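Local coordinates for structural protein VP1 (Trichodysplasia spinulosa-associated polyomavirus, PDB 4U5Z), which is the major capsid protein of the virus, assembling into pentamers that build the outer shell and present the surface that meets host-cell receptors, at the interface of chains A and B. Coordinates in Å, arbitrary orientation; residue numbers count along the deposited sequence, not the author numbering. Chains: chain A/B, Structural protein VP1.

Three patches of one VP1 pentamer interface, in which chain A meets its neighbour B, run from a polar loop contact to a strand pairing. The C-alpha centres of contacts 2 and 3 are about 14 Å apart, those of 1 and 3 about 17 Å, those of 1 and 2 about 20 Å. One stretch of chain A threads all three: A:Val100 in contact 2, A:Val102 to A:Val106 in contact 3, A:Asn107 to A:Met110 in contact 1. Chain B matches it with B:Glu189 in contact 1, B:Pro193 in contact 3 and B:Pro195 in contact 2. The interface is not an exact two-fold, in keeping with the five-copy assembly and the pentamer of polyomavirus VP1.

Contact 1: the interface of chains A and B. Residues chain A 107, 109-110; chain B 51-52, 58, 60, 147-148, 151, 189.
A:His109 is gripped between two carboxylates of chain B, and an imidazole suits the place because it offers a nitrogen on each side. Its ND1 gives a hydrogen bond to B:Asp58 OD1 at 2.8 Å, its NE2 one to B:Glu189 OE1 at 2.6 Å, with OE2 a longer second partner of NE2 at 3.1 Å. Both bonds use syn lone pairs and lie in the ring plane, but the B:Asp58 carboxylate is turned 70° from the ring, whereas that of B:Glu189 meets it tip to tip, nearly coplanar. Two acidic partners would be expected to favour a cationic imidazole. A chi1 of 59°, CG between backbone N and carbonyl carbon, sends the ring into chain B. Backbone joins backbone where B:Ala52 N donates to A:His109 O at 2.9 Å.

In the second shell, B:Asn148 ND2 bonds to B:Asp58 OD2 at 2.9 Å. A:Asn107 OD1 sits over one ring face and accepts from A:His109 N at 3.2 Å; its amide stacks on the B:Glu189 carboxylate.

Among apolar contacts, B:Pro60 CG covers the opposite face near the rim, and B:Thr151 CG2 lies 3.7 Å from A:His109 CE1. The flexible thioether of A:Met110 makes a van der Waals contact with B:Gly147 O. The patch ties a chain A loop to loops of the next subunit, and so is likely to help hold the VP1 pentamer together.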
loop_
_atom_site.group_PDB
_atom_site.type_symbol
_atom_site.label_atom_id
_atom_site.label_comp_id
_atom_site.label_asym_id
_atom_site.label_seq_id
_atom_site.Cartn_x
_atom_site.Cartn_y
_atom_site.Cartn_z
ATOM N N ASN A 107 -13.920 -4.206 18.595
ATOM C CA ASN A 107 -14.301 -4.777 19.873
ATOM C C ASN A 107 -13.047 -5.252 20.572
ATOM O O ASN A 107 -12.439 -6.225 20.134
ATOM C CB ASN A 107 -15.280 -5.939 19.651
ATOM C CG ASN A 107 -15.890 -6.459 20.952
ATOM O OD1 ASN A 107 -15.302 -6.369 22.036
ATOM N ND2 ASN A 107 -17.059 -7.011 20.843
ATOM N N HIS A 109 -13.092 -5.463 24.163
ATOM C CA HIS A 109 -13.531 -5.808 25.527
ATOM C C HIS A 109 -13.917 -7.286 25.718
ATOM O O HIS A 109 -14.366 -7.670 26.801
ATOM C CB HIS A 109 -14.692 -4.923 26.011
ATOM C CG HIS A 109 -15.901 -4.987 25.145
ATOM N ND1 HIS A 109 -16.823 -6.015 25.223
ATOM C CD2 HIS A 109 -16.349 -4.147 24.180
ATOM C CE1 HIS A 109 -17.770 -5.814 24.324
ATOM N NE2 HIS A 109 -17.509 -4.688 23.682
ATOM N N MET A 110 -13.725 -8.102 24.700
ATOM C CA MET A 110 -13.990 -9.544 24.817
ATOM C C MET A 110 -12.964 -10.239 25.727
ATOM O O MET A 110 -11.922 -9.664 26.071
ATOM C CB MET A 110 -14.026 -10.176 23.440
ATOM C CG MET A 110 -15.262 -9.830 22.625
ATOM S SD MET A 110 -15.340 -10.698 21.028
ATOM C CE MET A 110 -13.951 -10.043 20.119
ATOM N N VAL B 51 -11.874 -5.328 30.013
ATOM C CA VAL B 51 -11.768 -6.602 29.313
ATOM C C VAL B 51 -12.520 -7.626 30.134
ATOM O O VAL B 51 -12.257 -7.788 31.326
ATOM C CB VAL B 51 -10.292 -7.022 29.172
ATOM C CG1 VAL B 51 -10.155 -8.461 28.704
ATOM C CG2 VAL B 51 -9.551 -6.052 28.249
ATOM N N ALA B 52 -13.437 -8.342 29.496
ATOM C CA ALA B 52 -14.295 -9.280 30.215
ATOM C C ALA B 52 -13.495 -10.427 30.825
ATOM O O ALA B 52 -12.526 -10.877 30.233
ATOM C CB ALA B 52 -15.339 -9.833 29.263
ATOM N N ASP B 58 -19.492 -10.602 29.832
ATOM C CA ASP B 58 -18.981 -9.586 28.916
ATOM C C ASP B 58 -19.964 -8.447 28.945
ATOM O O ASP B 58 -20.887 -8.371 28.134
ATOM C CB ASP B 58 -18.857 -10.157 27.501
ATOM C CG ASP B 58 -18.069 -9.263 26.563
ATOM O OD1 ASP B 58 -17.782 -8.099 26.900
ATOM O OD2 ASP B 58 -17.738 -9.737 25.451
ATOM N N PRO B 60 -19.655 -4.547 28.946
ATOM C CA PRO B 60 -18.856 -3.310 28.887
ATOM C C PRO B 60 -19.379 -2.184 29.799
ATOM O O PRO B 60 -20.592 -2.059 29.990
ATOM C CB PRO B 60 -18.918 -2.910 27.400
ATOM C CG PRO B 60 -20.013 -3.721 26.799
ATOM C CD PRO B 60 -20.123 -4.974 27.612
ATOM N N GLY B 147 -19.146 -10.085 17.588
ATOM C CA GLY B 147 -18.124 -11.068 17.883
ATOM C C GLY B 147 -18.470 -11.941 19.083
ATOM O O GLY B 147 -17.821 -12.967 19.315
ATOM N N ASN B 148 -19.471 -11.514 19.851
ATOM C CA ASN B 148 -19.902 -12.224 21.045
ATOM C C ASN B 148 -21.387 -12.057 21.324
ATOM O O ASN B 148 -21.821 -11.022 21.839
ATOM C CB ASN B 148 -19.116 -11.778 22.285
ATOM C CG ASN B 148 -19.510 -12.577 23.511
ATOM O OD1 ASN B 148 -20.140 -13.633 23.385
ATOM N ND2 ASN B 148 -19.179 -12.081 24.690
ATOM N N THR B 151 -22.864 -10.553 24.656
ATOM C CA THR B 151 -22.479 -9.242 25.160
ATOM C C THR B 151 -23.681 -8.587 25.851
ATOM O O THR B 151 -24.761 -8.498 25.287
ATOM C CB THR B 151 -21.926 -8.344 24.039
ATOM O OG1 THR B 151 -20.950 -9.067 23.285
ATOM C CG2 THR B 151 -21.277 -7.110 24.613
ATOM N N GLU B 189 -19.657 -1.970 17.145
ATOM C CA GLU B 189 -19.234 -3.377 17.284
ATOM C C GLU B 189 -20.290 -4.425 16.928
ATOM O O GLU B 189 -19.946 -5.587 16.681
ATOM C CB GLU B 189 -18.755 -3.615 18.710
ATOM C CG GLU B 189 -19.849 -3.526 19.757
ATOM C CD GLU B 189 -19.343 -3.911 21.148
ATOM O OE1 GLU B 189 -18.283 -3.396 21.572
ATOM O OE2 GLU B 189 -20.012 -4.730 21.812
#

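Contact 2: the interface of chains A and B. Residues chain A 28, 30, 100, 266; chain B 143, 172, 174, 195.
The ring of A:Tyr28 receives the isobutyl group of B:Leu172 on one face: CD2 stands over its centre, 4.2 Å above the plane, and CD1 approaches the base of the ring, 3.8 Å from A:Tyr28 CG. At the far end the phenol oxygen packs against the edge of B:Pro174, whose CG lies 3.4 Å from A:Tyr28 OH, the two side chains crossing at about a right angle. A tyrosine fits here because its flat carbon surface accepts the leucine. CG of A:Tyr28 lies between the backbone N and the carbonyl carbon (chi1 60°), a setting that turns a ring face to B:Leu172.

The other flat group, the amide of A:Asn30, reads the backbone of B:Leu172 through both of its polar atoms, as a primary amide can. OD1 accepts from B:Leu172 N at 2.9 Å, on a lone pair in the carbonyl plane. ND2 donates to B:Leu172 O at 3.2 Å; this oxygen lies in the amide plane of A:Asn30. The pair of bonds fixes the rotation of the amide.

A chain B loop thus packs on strand 22-29 and nearby loops of chain A, part of the contact between neighbouring pentamer subunits. Leucine branching lets B:Leu172 touch several chain A groups at once. A:Pro266 supplies a rigid wall, its CG 3.9 Å from B:Leu172 CB, and A:Val100 CG1 faces CD1. The other valine branch turns to a different proline: A:Val100 CG2 lies 4.0 Å from B:Pro195 CG.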
loop_
_atom_site.group_PDB
_atom_site.type_symbol
_atom_site.label_atom_id
_atom_site.label_comp_id
_atom_site.label_asym_id
_atom_site.label_seq_id
_atom_site.Cartn_x
_atom_site.Cartn_y
_atom_site.Cartn_z
ATOM N N TYR A 28 -26.728 -14.539 0.742
ATOM C CA TYR A 28 -25.510 -14.409 1.548
ATOM C C TYR A 28 -25.045 -15.804 1.927
ATOM O O TYR A 28 -25.837 -16.751 1.917
ATOM C CB TYR A 28 -25.743 -13.562 2.815
ATOM C CG TYR A 28 -26.782 -14.129 3.706
ATOM C CD1 TYR A 28 -26.449 -15.068 4.679
ATOM C CD2 TYR A 28 -28.117 -13.777 3.558
ATOM C CE1 TYR A 28 -27.423 -15.637 5.488
ATOM C CE2 TYR A 28 -29.095 -14.343 4.365
ATOM C CZ TYR A 28 -28.736 -15.270 5.337
ATOM O OH TYR A 28 -29.709 -15.834 6.141
ATOM N N ASN A 30 -22.965 -17.617 5.116
ATOM C CA ASN A 30 -22.321 -17.612 6.412
ATOM C C ASN A 30 -20.995 -18.366 6.404
ATOM O O ASN A 30 -20.781 -19.311 5.643
ATOM C CB ASN A 30 -23.281 -18.149 7.493
ATOM C CG ASN A 30 -24.195 -17.059 8.054
ATOM O OD1 ASN A 30 -23.722 -16.022 8.471
ATOM N ND2 ASN A 30 -25.505 -17.292 8.047
ATOM N N VAL A 100 -19.618 -8.848 5.252
ATOM C CA VAL A 100 -20.611 -8.282 6.168
ATOM C C VAL A 100 -20.082 -8.378 7.598
ATOM O O VAL A 100 -19.437 -9.385 7.986
ATOM C CB VAL A 100 -21.936 -9.066 6.088
ATOM C CG1 VAL A 100 -23.000 -8.447 6.992
ATOM C CG2 VAL A 100 -22.429 -9.125 4.649
ATOM N N PRO A 266 -19.444 -13.311 7.177
ATOM C CA PRO A 266 -20.311 -13.713 6.096
ATOM C C PRO A 266 -20.058 -12.892 4.851
ATOM O O PRO A 266 -19.439 -11.830 4.930
ATOM C CB PRO A 266 -21.719 -13.470 6.636
ATOM C CG PRO A 266 -21.577 -12.592 7.816
ATOM C CD PRO A 266 -20.170 -12.649 8.275
ATOM N N GLN B 143 -27.659 -4.155 9.821
ATOM C CA GLN B 143 -27.695 -5.591 10.103
ATOM C C GLN B 143 -26.917 -5.806 11.412
ATOM O O GLN B 143 -25.816 -5.268 11.588
ATOM C CB GLN B 143 -27.026 -6.348 8.942
ATOM C CG GLN B 143 -26.691 -7.822 9.170
ATOM C CD GLN B 143 -27.908 -8.680 9.391
ATOM O OE1 GLN B 143 -28.812 -8.693 8.582
ATOM N NE2 GLN B 143 -27.939 -9.397 10.505
ATOM N N LEU B 172 -24.542 -13.859 10.145
ATOM C CA LEU B 172 -25.629 -13.057 9.621
ATOM C C LEU B 172 -26.959 -13.790 9.840
ATOM O O LEU B 172 -27.225 -14.861 9.264
ATOM C CB LEU B 172 -25.413 -12.755 8.124
ATOM C CG LEU B 172 -26.197 -11.568 7.530
ATOM C CD1 LEU B 172 -25.739 -11.326 6.111
ATOM C CD2 LEU B 172 -27.699 -11.793 7.529
ATOM N N PRO B 174 -30.738 -12.623 9.408
ATOM C CA PRO B 174 -31.466 -11.516 8.823
ATOM C C PRO B 174 -32.715 -11.094 9.603
ATOM O O PRO B 174 -33.349 -10.112 9.221
ATOM C CB PRO B 174 -31.813 -12.017 7.408
ATOM C CG PRO B 174 -31.778 -13.507 7.484
ATOM C CD PRO B 174 -30.934 -13.893 8.670
ATOM N N PRO B 195 -26.328 -4.859 3.449
ATOM C CA PRO B 195 -26.098 -4.826 2.011
ATOM C C PRO B 195 -27.282 -5.337 1.192
ATOM O O PRO B 195 -27.312 -5.141 -0.022
ATOM C CB PRO B 195 -24.903 -5.764 1.844
ATOM C CG PRO B 195 -25.136 -6.800 2.888
ATOM C CD PRO B 195 -25.700 -6.043 4.069
#

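Contact 3: the interface of chains A and B. Residues chain A 102-103, 106, 217, 219; chain B 68, 130, 132, 193, 205-207.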
loop_
_atom_site.group_PDB
_atom_site.type_symbol
_atom_site.label_atom_id
_atom_site.label_comp_id
_atom_site.label_asym_id
_atom_site.label_seq_id
_atom_site.Cartn_x
_atom_site.Cartn_y
_atom_site.Cartn_z
ATOM N N VAL A 102 -17.885 -6.129 9.195
ATOM C CA VAL A 102 -16.488 -5.705 9.399
ATOM C C VAL A 102 -16.440 -4.879 10.704
ATOM O O VAL A 102 -15.489 -4.960 11.484
ATOM C CB VAL A 102 -15.973 -4.901 8.178
ATOM C CG1 VAL A 102 -14.666 -4.190 8.468
ATOM C CG2 VAL A 102 -15.840 -5.791 6.943
ATOM N N SER A 103 -17.481 -4.097 10.957
ATOM C CA SER A 103 -17.519 -3.269 12.159
ATOM C C SER A 103 -17.480 -4.073 13.461
ATOM O O SER A 103 -17.107 -3.531 14.499
ATOM C CB SER A 103 -18.715 -2.330 12.124
ATOM O OG SER A 103 -19.947 -3.017 12.192
ATOM N N VAL A 106 -14.382 -3.996 15.630
ATOM C CA VAL A 106 -14.210 -2.886 16.583
ATOM C C VAL A 106 -14.685 -3.324 17.966
ATOM O O VAL A 106 -15.707 -2.854 18.473
ATOM C CB VAL A 106 -15.010 -1.612 16.201
ATOM C CG1 VAL A 106 -14.710 -0.506 17.190
ATOM C CG2 VAL A 106 -14.715 -1.144 14.770
ATOM N N LEU A 217 -9.590 -4.199 5.668
ATOM C CA LEU A 217 -10.871 -4.576 5.057
ATOM C C LEU A 217 -11.662 -3.352 4.598
ATOM O O LEU A 217 -11.658 -2.298 5.271
ATOM C CB LEU A 217 -11.711 -5.359 6.069
ATOM C CG LEU A 217 -11.066 -6.594 6.695
ATOM C CD1 LEU A 217 -11.641 -6.885 8.079
ATOM C CD2 LEU A 217 -11.272 -7.772 5.733
ATOM N N PHE A 219 -15.591 -2.069 2.929
ATOM C CA PHE A 219 -17.001 -2.393 2.672
ATOM C C PHE A 219 -17.752 -1.180 2.111
ATOM O O PHE A 219 -17.674 -0.072 2.666
ATOM C CB PHE A 219 -17.701 -2.900 3.943
ATOM C CG PHE A 219 -17.691 -1.922 5.084
ATOM C CD1 PHE A 219 -16.578 -1.811 5.919
ATOM C CD2 PHE A 219 -18.798 -1.130 5.344
ATOM C CE1 PHE A 219 -16.577 -0.901 6.980
ATOM C CE2 PHE A 219 -18.799 -0.233 6.391
ATOM C CZ PHE A 219 -17.690 -0.118 7.210
ATOM N N TYR B 68 -22.225 4.973 16.140
ATOM C CA TYR B 68 -22.294 5.787 14.917
ATOM C C TYR B 68 -22.789 7.195 15.196
ATOM O O TYR B 68 -23.581 7.427 16.093
ATOM C CB TYR B 68 -23.218 5.170 13.884
ATOM C CG TYR B 68 -22.690 3.879 13.336
ATOM C CD1 TYR B 68 -21.730 3.872 12.336
ATOM C CD2 TYR B 68 -23.146 2.668 13.825
ATOM C CE1 TYR B 68 -21.242 2.677 11.821
ATOM C CE2 TYR B 68 -22.683 1.470 13.320
ATOM C CZ TYR B 68 -21.726 1.469 12.330
ATOM O OH TYR B 68 -21.266 0.263 11.850
ATOM N N PHE B 130 -11.018 2.775 12.169
ATOM C CA PHE B 130 -12.265 2.467 11.507
ATOM C C PHE B 130 -12.884 3.786 10.989
ATOM O O PHE B 130 -13.037 4.782 11.729
ATOM C CB PHE B 130 -13.180 1.705 12.468
ATOM C CG PHE B 130 -14.549 1.405 11.928
ATOM C CD1 PHE B 130 -14.738 0.384 11.014
ATOM C CD2 PHE B 130 -15.655 2.110 12.373
ATOM C CE1 PHE B 130 -16.001 0.084 10.535
ATOM C CE2 PHE B 130 -16.920 1.824 11.883
ATOM C CZ PHE B 130 -17.095 0.793 10.976
ATOM N N MET B 132 -15.968 5.214 8.296
ATOM C CA MET B 132 -17.047 4.982 7.375
ATOM C C MET B 132 -17.902 6.226 7.281
ATOM O O MET B 132 -18.018 6.973 8.249
ATOM C CB MET B 132 -17.885 3.765 7.824
ATOM C CG MET B 132 -18.814 4.024 8.992
ATOM S SD MET B 132 -20.445 4.641 8.494
ATOM C CE MET B 132 -21.161 3.182 7.735
ATOM N N PRO B 193 -23.636 -1.806 8.050
ATOM C CA PRO B 193 -24.571 -1.575 6.952
ATOM C C PRO B 193 -25.169 -2.878 6.424
ATOM O O PRO B 193 -24.468 -3.891 6.311
ATOM C CB PRO B 193 -23.717 -0.875 5.896
ATOM C CG PRO B 193 -22.599 -0.250 6.668
ATOM C CD PRO B 193 -22.313 -1.217 7.783
ATOM N N GLY B 205 -16.730 2.277 3.676
ATOM C CA GLY B 205 -16.012 2.056 4.929
ATOM C C GLY B 205 -14.712 1.273 4.828
ATOM O O GLY B 205 -14.487 0.513 3.899
ATOM N N SER B 206 -13.846 1.461 5.814
ATOM C CA SER B 206 -12.660 0.636 5.937
ATOM C C SER B 206 -12.296 0.383 7.394
ATOM O O SER B 206 -12.654 1.167 8.304
ATOM C CB SER B 206 -11.485 1.273 5.192
ATOM O OG SER B 206 -11.202 2.532 5.741
ATOM N N TYR B 207 -11.576 -0.718 7.598
ATOM C CA TYR B 207 -11.060 -1.104 8.911
ATOM C C TYR B 207 -9.593 -1.490 8.775
ATOM O O TYR B 207 -9.217 -2.241 7.875
ATOM C CB TYR B 207 -11.879 -2.249 9.494
ATOM C CG TYR B 207 -11.354 -2.863 10.787
ATOM C CD1 TYR B 207 -10.452 -3.919 10.772
ATOM C CD2 TYR B 207 -11.796 -2.418 12.019
ATOM C CE1 TYR B 207 -9.964 -4.478 11.953
ATOM C CE2 TYR B 207 -11.340 -2.998 13.201
ATOM C CZ TYR B 207 -10.418 -4.010 13.164
ATOM O OH TYR B 207 -9.965 -4.582 14.338
#
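A:Phe219 is inserted against chain B, and its ring forms the apolar centre. B:Gly205 CA lies over one face, offset toward the rim and 3.7 Å from the ring centroid, a CH-pi contact; with no side chain, glycine lets the ring come down on its backbone. The ring's CG sits between its backbone N and carbonyl carbon (chi1 59°), turning the phenyl over the very residue its strand pairs with. The B:Phe130 side chain runs at about a right angle to that of A:Phe219, yet the two rings lie nearly parallel and meet rim to rim, CE1 to A:Phe219 CE1 3.7 Å. Stiff B:Pro193 puts CG 3.8 Å from A:Phe219 CE2.

Farther out, A:Val106 CG2 rests on a face of B:Phe130, 3.8 Å from its CG. Small A:Ser103 admits the tip of the same ring. A:Val102 CG1 packs on B:Tyr207 CB.

The polar rim here is mainly backbone. A:Leu217 and B:Tyr207 exchange N-H to O bonds in both directions, as do A:Phe219 and B:Gly205, where the bond from B:Gly205 N to A:Phe219 O, 2.7 Å, is bent (130° at H).

In the jelly-roll fold, strand 216-220 of chain A thereby pairs antiparallel with strand 201-208 of chain B, carrying a sheet across the subunit boundary beside 3-10 helix 102-105 of chain A.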